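Local coordinates for protein cysteine protease-like VirA (Shigella flexneri, PDB 3EB8) that acts as a secreted virulence effector that promotes bacterial entry into epithelial cells and spreading within and between them, at residues M20-P25 / A39-I44; L189-Y194 / T331-E336; N195-I200 / L222-A227; T233-Q238 / Y300-S305. All coordinates share one frame; numbering follows the deposited sequence.

Interaction 1 of 4, residues M20-P25 / A39-I44; sequences MDSFSP and ANIDGI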
loop_
_atom_site.group_PDB
_atom_site.type_symbol
_atom_site.label_atom_id
_atom_site.label_comp_id
_atom_site.label_asym_id
_atom_site.label_seq_id
_atom_site.Cartn_x
_atom_site.Cartn_y
_atom_site.Cartn_z
ATOM N N MET A 20 -7.632 -17.686 -3.376
ATOM C CA MET A 20 -7.315 -16.350 -3.911
ATOM C C MET A 20 -6.559 -15.547 -2.869
ATOM O O MET A 20 -5.474 -15.051 -3.144
ATOM C CB MET A 20 -8.551 -15.541 -4.365
ATOM C CG MET A 20 -9.389 -16.124 -5.499
ATOM S SD MET A 20 -8.431 -17.015 -6.723
ATOM C CE MET A 20 -7.387 -15.714 -7.382
ATOM N N ASP A 21 -7.133 -15.399 -1.679
ATOM C CA ASP A 21 -6.414 -14.721 -0.603
ATOM C C ASP A 21 -5.224 -15.585 -0.184
ATOM O O ASP A 21 -4.129 -15.086 0.055
ATOM C CB ASP A 21 -7.336 -14.429 0.584
ATOM C CG ASP A 21 -8.382 -13.349 0.282
ATOM O OD1 ASP A 21 -8.485 -12.871 -0.886
ATOM O OD2 ASP A 21 -9.106 -12.983 1.239
ATOM N N SER A 22 -5.459 -16.890 -0.119
ATOM C CA SER A 22 -4.431 -17.911 0.058
ATOM C C SER A 22 -3.219 -17.740 -0.867
ATOM O O SER A 22 -2.152 -18.291 -0.605
ATOM C CB SER A 22 -5.052 -19.290 -0.173
ATOM O OG SER A 22 -5.843 -19.676 0.936
ATOM N N PHE A 23 -3.390 -16.992 -1.951
ATOM C CA PHE A 23 -2.324 -16.825 -2.919
ATOM C C PHE A 23 -1.282 -15.838 -2.411
ATOM O O PHE A 23 -1.616 -14.745 -1.948
ATOM C CB PHE A 23 -2.870 -16.401 -4.290
ATOM C CG PHE A 23 -3.420 -17.541 -5.098
ATOM C CD1 PHE A 23 -4.747 -17.917 -4.979
ATOM C CD2 PHE A 23 -2.596 -18.259 -5.959
ATOM C CE1 PHE A 23 -5.253 -18.989 -5.704
ATOM C CE2 PHE A 23 -3.090 -19.332 -6.697
ATOM C CZ PHE A 23 -4.418 -19.697 -6.576
ATOM N N SER A 24 -0.019 -16.242 -2.484
ATOM C CA SER A 24 1.083 -15.405 -2.033
ATOM C C SER A 24 2.140 -15.326 -3.113
ATOM O O SER A 24 2.296 -16.264 -3.892
ATOM C CB SER A 24 1.696 -15.990 -0.758
ATOM O OG SER A 24 0.676 -16.367 0.157
ATOM N N PRO A 25 2.872 -14.208 -3.166
ATOM C CA PRO A 25 3.965 -14.053 -4.132
ATOM C C PRO A 25 4.971 -15.175 -3.955
ATOM O O PRO A 25 5.233 -15.599 -2.826
ATOM C CB PRO A 25 4.610 -12.723 -3.727
ATOM C CG PRO A 25 3.586 -12.012 -2.955
ATOM C CD PRO A 25 2.756 -13.049 -2.270
ATOM N N ALA A 39 -0.426 -21.062 -3.960
ATOM C CA ALA A 39 -1.363 -21.290 -2.878
ATOM C C ALA A 39 -1.233 -22.740 -2.466
ATOM O O ALA A 39 -1.256 -23.643 -3.286
ATOM C CB ALA A 39 -2.779 -20.978 -3.313
ATOM N N ASN A 40 -1.044 -22.957 -1.182
ATOM C CA ASN A 40 -0.920 -24.306 -0.667
ATOM C C ASN A 40 -2.078 -24.513 0.275
ATOM O O ASN A 40 -2.120 -23.945 1.369
ATOM C CB ASN A 40 0.422 -24.502 0.049
ATOM C CG ASN A 40 1.616 -24.166 -0.845
ATOM O OD1 ASN A 40 1.598 -24.454 -2.038
ATOM N ND2 ASN A 40 2.652 -23.551 -0.269
ATOM N N ILE A 41 -3.041 -25.306 -0.178
ATOM C CA ILE A 41 -4.207 -25.624 0.627
ATOM C C ILE A 41 -4.322 -27.113 0.916
ATOM O O ILE A 41 -4.672 -27.907 0.052
ATOM C CB ILE A 41 -5.496 -25.072 -0.012
ATOM C CG1 ILE A 41 -5.424 -23.530 -0.020
ATOM C CG2 ILE A 41 -6.742 -25.597 0.739
ATOM C CD1 ILE A 41 -6.095 -22.873 -1.208
ATOM N N ASP A 42 -3.967 -27.471 2.143
ATOM C CA ASP A 42 -4.226 -28.790 2.697
ATOM C C ASP A 42 -3.881 -29.933 1.759
ATOM O O ASP A 42 -4.711 -30.807 1.506
ATOM C CB ASP A 42 -5.685 -28.878 3.145
ATOM C CG ASP A 42 -6.142 -27.621 3.882
ATOM O OD1 ASP A 42 -5.326 -27.021 4.622
ATOM O OD2 ASP A 42 -7.314 -27.226 3.712
ATOM N N GLY A 43 -2.649 -29.936 1.262
ATOM C CA GLY A 43 -2.159 -31.032 0.442
ATOM C C GLY A 43 -2.074 -30.662 -1.027
ATOM O O GLY A 43 -1.312 -31.239 -1.806
ATOM N N ILE A 44 -2.870 -29.677 -1.412
ATOM C CA ILE A 44 -2.881 -29.215 -2.786
ATOM C C ILE A 44 -2.090 -27.919 -2.934
ATOM O O ILE A 44 -1.902 -27.165 -1.976
ATOM C CB ILE A 44 -4.313 -29.027 -3.284
ATOM C CG1 ILE A 44 -4.986 -30.394 -3.384
ATOM C CG2 ILE A 44 -4.332 -28.314 -4.623
ATOM C CD1 ILE A 44 -6.151 -30.415 -4.302
#
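The methyl group of A39 sits over the ring of F23 in a CH-pi contact: CB lies 3.6 Å from the centroid of the phenyl group, 5° off the ring normal. All six ring carbons are thus almost equally distant from it, with CE2 of F23 and CB of A39 at 3.8 Å. F23 starts out from its backbone pointing away from A39, but chi1 of -80° sets CG anti to the carbonyl carbon and swings the ring back beneath the methyl.

Van der Waals contact continues the strip at S22. Its CB and OG both meet the tip of I41, with OG and CD1 at 3.9 Å, while S22 O rests 3.8 Å from CA of A39. The S22 hydroxyl also makes a weak hydrogen bond back to K18 O in the preceding helix 12-21.

The contact belongs to the edge of the antiparallel sheet, where helix 12-21 gives way to strand 24-25 beside strand 35-41. S24 takes up backbone pairing with H38 there, and F23 also reaches I46 and L48 of strand 44-51. Between these two segments the adhesion is apolar and dispersive, and depends on shape: a small methyl centred on a buried aromatic face.

Interaction 2 of 4, residues L189-Y194 / T331-E336; sequences LQMLSY and TLPSSE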
loop_
_atom_site.group_PDB
_atom_site.type_symbol
_atom_site.label_atom_id
_atom_site.label_comp_id
_atom_site.label_asym_id
_atom_site.label_seq_id
_atom_site.Cartn_x
_atom_site.Cartn_y
_atom_site.Cartn_z
ATOM N N LEU A 189 11.767 12.702 17.398
ATOM C CA LEU A 189 10.583 12.779 18.228
ATOM C C LEU A 189 10.854 12.178 19.582
ATOM O O LEU A 189 11.386 11.074 19.675
ATOM C CB LEU A 189 9.436 12.019 17.577
ATOM C CG LEU A 189 8.964 12.493 16.208
ATOM C CD1 LEU A 189 7.751 11.659 15.754
ATOM C CD2 LEU A 189 8.646 13.978 16.255
ATOM N N GLN A 190 10.483 12.896 20.635
ATOM C CA GLN A 190 10.520 12.326 21.977
ATOM C C GLN A 190 9.274 11.490 22.162
ATOM O O GLN A 190 8.176 11.908 21.804
ATOM C CB GLN A 190 10.590 13.418 23.043
ATOM C CG GLN A 190 11.973 14.018 23.220
ATOM C CD GLN A 190 11.924 15.381 23.881
ATOM O OE1 GLN A 190 10.858 15.841 24.299
ATOM N NE2 GLN A 190 13.077 16.037 23.974
ATOM N N MET A 191 9.449 10.304 22.723
ATOM C CA MET A 191 8.354 9.354 22.839
ATOM C C MET A 191 7.389 9.722 23.962
ATOM O O MET A 191 7.784 10.328 24.959
ATOM C CB MET A 191 8.913 7.941 23.021
ATOM C CG MET A 191 9.495 7.379 21.731
ATOM S SD MET A 191 8.270 7.410 20.405
ATOM C CE MET A 191 6.913 6.585 21.253
ATOM N N LEU A 192 6.119 9.361 23.788
ATOM C CA LEU A 192 5.087 9.717 24.756
ATOM C C LEU A 192 5.123 8.827 25.991
ATOM O O LEU A 192 5.351 7.619 25.892
ATOM C CB LEU A 192 3.693 9.676 24.111
ATOM C CG LEU A 192 3.240 10.935 23.359
ATOM C CD1 LEU A 192 4.107 11.156 22.154
ATOM C CD2 LEU A 192 1.777 10.862 22.932
ATOM N N SER A 193 4.892 9.420 27.158
ATOM C CA SER A 193 4.766 8.626 28.371
ATOM C C SER A 193 3.544 7.711 28.278
ATOM O O SER A 193 2.658 7.930 27.460
ATOM C CB SER A 193 4.634 9.523 29.597
ATOM O OG SER A 193 3.398 10.216 29.585
ATOM N N TYR A 194 3.499 6.691 29.125
ATOM C CA TYR A 194 2.279 5.923 29.270
ATOM C C TYR A 194 1.112 6.837 29.653
ATOM O O TYR A 194 0.003 6.693 29.131
ATOM C CB TYR A 194 2.420 4.814 30.317
ATOM C CG TYR A 194 1.068 4.271 30.703
ATOM C CD1 TYR A 194 0.459 3.270 29.958
ATOM C CD2 TYR A 194 0.378 4.797 31.783
ATOM C CE1 TYR A 194 -0.786 2.792 30.294
ATOM C CE2 TYR A 194 -0.867 4.327 32.130
ATOM C CZ TYR A 194 -1.447 3.324 31.383
ATOM O OH TYR A 194 -2.693 2.861 31.740
ATOM N N THR A 331 14.289 1.240 15.942
ATOM C CA THR A 331 14.325 2.421 15.077
ATOM C C THR A 331 13.879 3.679 15.803
ATOM O O THR A 331 12.833 3.692 16.454
ATOM C CB THR A 331 13.420 2.292 13.815
ATOM O OG1 THR A 331 13.771 1.125 13.066
ATOM C CG2 THR A 331 13.599 3.517 12.924
ATOM N N LEU A 332 14.661 4.743 15.672
ATOM C CA LEU A 332 14.303 6.024 16.272
ATOM C C LEU A 332 13.526 6.899 15.293
ATOM O O LEU A 332 13.875 6.977 14.118
ATOM C CB LEU A 332 15.549 6.755 16.781
ATOM C CG LEU A 332 16.334 5.985 17.852
ATOM C CD1 LEU A 332 17.592 6.748 18.223
ATOM C CD2 LEU A 332 15.465 5.681 19.080
ATOM N N PRO A 333 12.460 7.553 15.780
ATOM C CA PRO A 333 11.611 8.404 14.957
ATOM C C PRO A 333 12.322 9.706 14.572
ATOM O O PRO A 333 12.053 10.744 15.159
ATOM C CB PRO A 333 10.409 8.699 15.873
ATOM C CG PRO A 333 10.544 7.820 17.028
ATOM C CD PRO A 333 11.985 7.493 17.168
ATOM N N SER A 334 13.231 9.630 13.607
ATOM C CA SER A 334 13.870 10.797 13.033
ATOM C C SER A 334 14.255 10.471 11.600
ATOM O O SER A 334 14.291 9.314 11.203
ATOM C CB SER A 334 15.130 11.185 13.820
ATOM O OG SER A 334 16.194 10.277 13.567
ATOM N N SER A 335 14.553 11.503 10.830
ATOM C CA SER A 335 15.026 11.326 9.473
ATOM C C SER A 335 16.309 10.479 9.409
ATOM O O SER A 335 16.473 9.680 8.500
ATOM C CB SER A 335 15.240 12.698 8.843
ATOM O OG SER A 335 14.103 13.497 9.120
ATOM N N GLU A 336 17.220 10.654 10.362
ATOM C CA GLU A 336 18.393 9.771 10.434
ATOM C C GLU A 336 17.977 8.324 10.723
ATOM O O GLU A 336 18.377 7.413 10.013
ATOM C CB GLU A 336 19.447 10.245 11.467
ATOM C CG GLU A 336 20.627 9.264 11.602
ATOM C CD GLU A 336 21.761 9.774 12.454
ATOM O OE1 GLU A 336 22.595 8.948 12.911
ATOM O OE2 GLU A 336 21.833 11.001 12.653
#
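L189 and P333 are joined through both backbone and side chain. The polar link is a single hydrogen bond from L189 N to P333 O, 3.0 Å long and nearly straight, with an N-H...O angle of 172°. The donor approaches close to the C=O direction and is tilted 18° from the carbonyl plane.

Apolar contacts flank this bond. CB of L189 lies 3.9 Å from CB of P333, and CD1 reaches the same proline carbon at 4.0 Å; the leucine CG also leans on the bonded carbonyl, 3.7 Å from P333 O. Further along the chain, M191 folds back through bends at chi2 and chi3, which bring SD to 4.1 Å from CG of P333, crossing the pyrrolidine ring at about a right angle. L189 and M191 also pack on I229 of helix 226-234.

The proline is the centre of an inverse gamma turn, closed by S334 N bonding to L332 O at 2.8 Å. S334 then caps helix 335-341 through its hydroxyl to G337 N, and S193 is the N-cap of helix 194-204.

Two loops, each leading into a helix and one of them from the tubulin-binding region, therefore meet at a buried proline whose carbonyl is satisfied by the leucine amide, while its ring carbons supply the hydrophobic surface.

Interaction 3 of 4, residues N195-I200 / L222-A227; sequences NQVNKI and LFQDPA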
loop_
_atom_site.group_PDB
_atom_site.type_symbol
_atom_site.label_atom_id
_atom_site.label_comp_id
_atom_site.label_asym_id
_atom_site.label_seq_id
_atom_site.Cartn_x
_atom_site.Cartn_y
_atom_site.Cartn_z
ATOM N N ASN A 195 1.358 7.753 30.587
ATOM C CA ASN A 195 0.351 8.723 30.985
ATOM C C ASN A 195 -0.244 9.481 29.812
ATOM O O ASN A 195 -1.463 9.592 29.693
ATOM C CB ASN A 195 0.935 9.718 31.974
ATOM C CG ASN A 195 1.062 9.145 33.348
ATOM O OD1 ASN A 195 0.652 8.010 33.588
ATOM N ND2 ASN A 195 1.634 9.919 34.273
ATOM N N GLN A 196 0.619 10.004 28.948
ATOM C CA GLN A 196 0.171 10.830 27.836
ATOM C C GLN A 196 -0.686 10.065 26.838
ATOM O O GLN A 196 -1.801 10.486 26.526
ATOM C CB GLN A 196 1.358 11.480 27.128
ATOM C CG GLN A 196 1.934 12.691 27.853
ATOM C CD GLN A 196 3.440 12.808 27.666
ATOM O OE1 GLN A 196 4.057 11.984 26.991
ATOM N NE2 GLN A 196 4.035 13.826 28.264
ATOM N N VAL A 197 -0.171 8.945 26.334
ATOM C CA VAL A 197 -0.901 8.170 25.338
ATOM C C VAL A 197 -2.218 7.672 25.923
ATOM O O VAL A 197 -3.237 7.647 25.240
ATOM C CB VAL A 197 -0.089 6.969 24.806
ATOM C CG1 VAL A 197 1.381 7.302 24.746
ATOM C CG2 VAL A 197 -0.318 5.733 25.649
ATOM N N ASN A 198 -2.196 7.291 27.196
ATOM C CA ASN A 198 -3.395 6.809 27.848
ATOM C C ASN A 198 -4.525 7.837 27.807
ATOM O O ASN A 198 -5.706 7.476 27.795
ATOM C CB ASN A 198 -3.103 6.406 29.282
ATOM C CG ASN A 198 -4.276 5.718 29.926
ATOM O OD1 ASN A 198 -4.882 6.255 30.844
ATOM N ND2 ASN A 198 -4.628 4.534 29.422
ATOM N N LYS A 199 -4.155 9.113 27.779
ATOM C CA LYS A 199 -5.121 10.200 27.657
ATOM C C LYS A 199 -5.848 10.162 26.309
ATOM O O LYS A 199 -7.069 10.003 26.246
ATOM C CB LYS A 199 -4.410 11.543 27.850
ATOM C CG LYS A 199 -5.077 12.733 27.171
ATOM C CD LYS A 199 -6.162 13.347 28.037
ATOM C CE LYS A 199 -6.788 14.527 27.326
ATOM N NZ LYS A 199 -7.104 14.182 25.909
ATOM N N ILE A 200 -5.083 10.307 25.234
ATOM C CA ILE A 200 -5.602 10.220 23.870
ATOM C C ILE A 200 -6.435 8.962 23.619
ATOM O O ILE A 200 -7.575 9.033 23.148
ATOM C CB ILE A 200 -4.442 10.158 22.879
ATOM C CG1 ILE A 200 -3.464 11.297 23.127
ATOM C CG2 ILE A 200 -4.959 10.213 21.478
ATOM C CD1 ILE A 200 -2.246 11.215 22.232
ATOM N N LEU A 222 1.721 -0.204 21.603
ATOM C CA LEU A 222 2.199 0.526 20.435
ATOM C C LEU A 222 1.992 1.952 20.897
ATOM O O LEU A 222 1.365 2.169 21.924
ATOM C CB LEU A 222 1.329 0.250 19.222
ATOM C CG LEU A 222 0.965 -1.181 18.838
ATOM C CD1 LEU A 222 -0.162 -1.186 17.792
ATOM C CD2 LEU A 222 2.188 -1.906 18.326
ATOM N N PHE A 223 2.503 2.923 20.177
ATOM C CA PHE A 223 2.307 4.331 20.564
ATOM C C PHE A 223 3.376 4.766 21.558
ATOM O O PHE A 223 3.785 5.923 21.576
ATOM C CB PHE A 223 0.916 4.600 21.164
ATOM C CG PHE A 223 -0.197 4.737 20.141
ATOM C CD1 PHE A 223 -0.186 4.004 18.959
ATOM C CD2 PHE A 223 -1.282 5.572 20.388
ATOM C CE1 PHE A 223 -1.220 4.121 18.044
ATOM C CE2 PHE A 223 -2.326 5.699 19.461
ATOM C CZ PHE A 223 -2.287 4.969 18.292
ATOM N N GLN A 224 3.800 3.829 22.400
ATOM C CA GLN A 224 4.987 4.012 23.211
ATOM C C GLN A 224 6.178 3.305 22.566
ATOM O O GLN A 224 7.291 3.384 23.061
ATOM C CB GLN A 224 4.777 3.459 24.622
ATOM C CG GLN A 224 3.675 4.160 25.395
ATOM C CD GLN A 224 3.511 3.575 26.772
ATOM O OE1 GLN A 224 2.623 2.744 27.011
ATOM N NE2 GLN A 224 4.395 3.971 27.686
ATOM N N ASP A 225 5.943 2.592 21.474
ATOM C CA ASP A 225 7.037 1.918 20.812
ATOM C C ASP A 225 7.601 2.826 19.710
ATOM O O ASP A 225 6.949 3.064 18.703
ATOM C CB ASP A 225 6.574 0.564 20.261
ATOM C CG ASP A 225 7.682 -0.200 19.594
ATOM O OD1 ASP A 225 8.798 0.348 19.442
ATOM O OD2 ASP A 225 7.434 -1.355 19.217
ATOM N N PRO A 226 8.832 3.330 19.903
ATOM C CA PRO A 226 9.412 4.256 18.929
ATOM C C PRO A 226 9.524 3.609 17.556
ATOM O O PRO A 226 9.460 4.291 16.548
ATOM C CB PRO A 226 10.797 4.554 19.495
ATOM C CG PRO A 226 10.730 4.155 20.930
ATOM C CD PRO A 226 9.780 2.996 20.975
ATOM N N ALA A 227 9.669 2.299 17.506
ATOM C CA ALA A 227 9.759 1.655 16.217
ATOM C C ALA A 227 8.410 1.757 15.516
ATOM O O ALA A 227 8.343 1.932 14.309
ATOM C CB ALA A 227 10.195 0.202 16.355
#
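A helix-to-helix connection, the loop between helices 210-221 and 226-234, packs F223 and Q224 against V197 of helix 194-204, all within the tubulin-binding region. V197 points toward the loop from one side of its helix and is the hub of the contact. Its CG1 methyl touches the aliphatic part of Q224, CG1 to CG at 3.9 Å, the two side chains crossing at about a right angle. In the glutamine, chi1 of -62° sets CG anti to the carbonyl carbon and brings this methylene against the valine; the chain then runs on extended.

Toward F223 the approach is looser: CB of V197 and CB of F223 are 4.5 Å apart, and CG1 of V197 stands 4.2 Å from F223 O. F223 adopts a positive phi of 86° within the loop, and its ring goes on to pack against L169 of helix 167-176 and I201.

Just beyond, D225 is the N-cap of helix 226-234, and its OD2 is hydrogen-bonded to Y300 OH. In the capping bond A227 N reaches D225 OD1 at 2.9 Å, meeting that oxygen from above the carboxylate plane, 48° out of it.

Interaction 4 of 4, residues T233-Q238 / Y300-S305; sequences TSAFWQ and YEVSSS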
loop_
_atom_site.group_PDB
_atom_site.type_symbol
_atom_site.label_atom_id
_atom_site.label_comp_id
_atom_site.label_asym_id
_atom_site.label_seq_id
_atom_site.Cartn_x
_atom_site.Cartn_y
_atom_site.Cartn_z
ATOM N N THR A 233 4.980 6.981 10.867
ATOM C CA THR A 233 5.337 8.272 10.274
ATOM C C THR A 233 6.079 8.099 8.959
ATOM O O THR A 233 5.819 8.798 7.997
ATOM C CB THR A 233 6.138 9.189 11.247
ATOM O OG1 THR A 233 7.365 8.558 11.636
ATOM C CG2 THR A 233 5.311 9.486 12.493
ATOM N N SER A 234 6.981 7.135 8.907
ATOM C CA SER A 234 7.748 6.927 7.694
ATOM C C SER A 234 6.849 6.668 6.493
ATOM O O SER A 234 7.233 6.974 5.356
ATOM C CB SER A 234 8.712 5.759 7.866
ATOM O OG SER A 234 8.031 4.524 7.836
ATOM N N ALA A 235 5.671 6.095 6.749
ATOM C CA ALA A 235 4.755 5.676 5.688
ATOM C C ALA A 235 4.251 6.852 4.854
ATOM O O ALA A 235 3.785 6.667 3.735
ATOM C CB ALA A 235 3.563 4.878 6.255
ATOM N N PHE A 236 4.346 8.054 5.416
ATOM C CA PHE A 236 3.839 9.257 4.760
ATOM C C PHE A 236 4.918 10.025 3.965
ATOM O O PHE A 236 4.595 10.970 3.255
ATOM C CB PHE A 236 3.158 10.191 5.776
ATOM C CG PHE A 236 1.880 9.644 6.357
ATOM C CD1 PHE A 236 1.906 8.778 7.438
ATOM C CD2 PHE A 236 0.645 10.004 5.821
ATOM C CE1 PHE A 236 0.722 8.276 7.971
ATOM C CE2 PHE A 236 -0.539 9.501 6.352
ATOM C CZ PHE A 236 -0.501 8.640 7.429
ATOM N N TRP A 237 6.194 9.642 4.083
ATOM C CA TRP A 237 7.222 10.392 3.357
ATOM C C TRP A 237 6.888 10.504 1.841
ATOM O O TRP A 237 6.619 9.500 1.172
ATOM C CB TRP A 237 8.637 9.831 3.596
ATOM C CG TRP A 237 9.711 10.691 2.946
ATOM C CD1 TRP A 237 9.797 12.062 2.974
ATOM C CD2 TRP A 237 10.825 10.243 2.176
ATOM N NE1 TRP A 237 10.887 12.484 2.271
ATOM C CE2 TRP A 237 11.540 11.394 1.767
ATOM C CE3 TRP A 237 11.310 8.978 1.811
ATOM C CZ2 TRP A 237 12.715 11.323 1.001
ATOM C CZ3 TRP A 237 12.484 8.907 1.045
ATOM C CH2 TRP A 237 13.168 10.083 0.644
ATOM N N GLN A 238 6.894 11.725 1.311
ATOM C CA GLN A 238 6.393 11.962 -0.048
ATOM C C GLN A 238 7.169 11.228 -1.146
ATOM O O GLN A 238 6.610 10.911 -2.188
ATOM C CB GLN A 238 6.362 13.456 -0.343
ATOM C CG GLN A 238 7.701 14.159 -0.144
ATOM C CD GLN A 238 7.637 15.645 -0.494
ATOM O OE1 GLN A 238 7.620 16.512 0.391
ATOM N NE2 GLN A 238 7.581 15.942 -1.792
ATOM N N TYR A 300 8.122 -4.168 12.771
ATOM C CA TYR A 300 6.895 -3.855 12.023
ATOM C C TYR A 300 7.024 -4.037 10.518
ATOM O O TYR A 300 8.040 -3.697 9.912
ATOM C CB TYR A 300 6.377 -2.450 12.371
ATOM C CG TYR A 300 6.060 -2.316 13.845
ATOM C CD1 TYR A 300 6.973 -1.728 14.733
ATOM C CD2 TYR A 300 4.864 -2.817 14.367
ATOM C CE1 TYR A 300 6.699 -1.635 16.085
ATOM C CE2 TYR A 300 4.579 -2.725 15.715
ATOM C CZ TYR A 300 5.500 -2.132 16.568
ATOM O OH TYR A 300 5.219 -2.041 17.909
ATOM N N GLU A 301 5.988 -4.598 9.917
ATOM C CA GLU A 301 5.867 -4.608 8.469
ATOM C C GLU A 301 4.925 -3.478 8.085
ATOM O O GLU A 301 3.807 -3.377 8.605
ATOM C CB GLU A 301 5.336 -5.955 7.982
ATOM C CG GLU A 301 6.153 -7.128 8.518
ATOM C CD GLU A 301 5.475 -8.491 8.371
ATOM O OE1 GLU A 301 6.210 -9.504 8.298
ATOM O OE2 GLU A 301 4.223 -8.554 8.340
ATOM N N VAL A 302 5.381 -2.616 7.188
ATOM C CA VAL A 302 4.544 -1.531 6.697
ATOM C C VAL A 302 4.196 -1.739 5.224
ATOM O O VAL A 302 5.048 -2.132 4.414
ATOM C CB VAL A 302 5.275 -0.190 6.837
ATOM C CG1 VAL A 302 4.439 0.946 6.281
ATOM C CG2 VAL A 302 5.657 0.043 8.286
ATOM N N SER A 303 2.935 -1.492 4.890
ATOM C CA SER A 303 2.527 -1.344 3.510
ATOM C C SER A 303 1.916 0.041 3.364
ATOM O O SER A 303 0.864 0.319 3.951
ATOM C CB SER A 303 1.488 -2.388 3.138
ATOM O OG SER A 303 0.814 -1.985 1.950
ATOM N N SER A 304 2.576 0.908 2.598
ATOM C CA SER A 304 2.114 2.279 2.403
ATOM C C SER A 304 1.746 2.516 0.943
ATOM O O SER A 304 2.614 2.592 0.077
ATOM C CB SER A 304 3.199 3.268 2.835
ATOM O OG SER A 304 2.741 4.611 2.804
ATOM N N SER A 305 0.457 2.642 0.664
ATOM C CA SER A 305 0.025 2.873 -0.703
ATOM C C SER A 305 -0.417 4.296 -0.909
ATOM O O SER A 305 -1.221 4.827 -0.145
ATOM C CB SER A 305 -1.102 1.925 -1.063
ATOM O OG SER A 305 -0.631 0.600 -0.972
#
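A235, in the segment that follows on from helix 226-234, lies against V302 and S304 of strand 300-312, a member of the central mixed sheet. Earlier in that segment, T233 O accepts F236 N at 3.1 Å. S234 then opens a type I beta turn that W237 N closes onto S234 O, and its hydroxyl is bonded to A231 O and Y325 OH.

A235, second in that turn, makes the contact with the strand. Its CB points at the sheet, 4.0 Å from CG1 of V302 and 3.8 Å from CB of S304, while its side chain also touches I279 and Y325 on the two neighbouring strands. V302 and S304 alternate with S303, so both present their side chains on the helix-facing side of the strand.

F236 turns away from the strand to meet I144 of helix 140-149 and the ring of H277, and the ring of W237 meets that of F137. The polar link is made back at A235, whose carbonyl accepts from S304 OG. With chi1 of -173°, S304 carries its hydroxyl anti to the backbone N; OG of S304 and O of A235 are modelled 2.5 Å apart, a very short separation whose exact length is doubtful.

Interaction 1 closes first along the chain and stands apart, on the antiparallel N-terminal sheet, with its centre about 39, 37 and 27 Å from those of interactions 2, 3 and 4. The other three are grouped around helix 226-234. Interaction 2 spans residues 189 to 336 and encloses interactions 3 and 4, which follow one another. Interactions 2 and 3, centres about 11 Å apart, touch directly, as M191 reaches P226 and L192 reaches V197. Interactions 3 and 4 use the two ends of helix 226-234 and meet through D225 and Y300. The tubulin-binding region is thereby connected by contiguous packing to strand 300-312 of the mixed sheet.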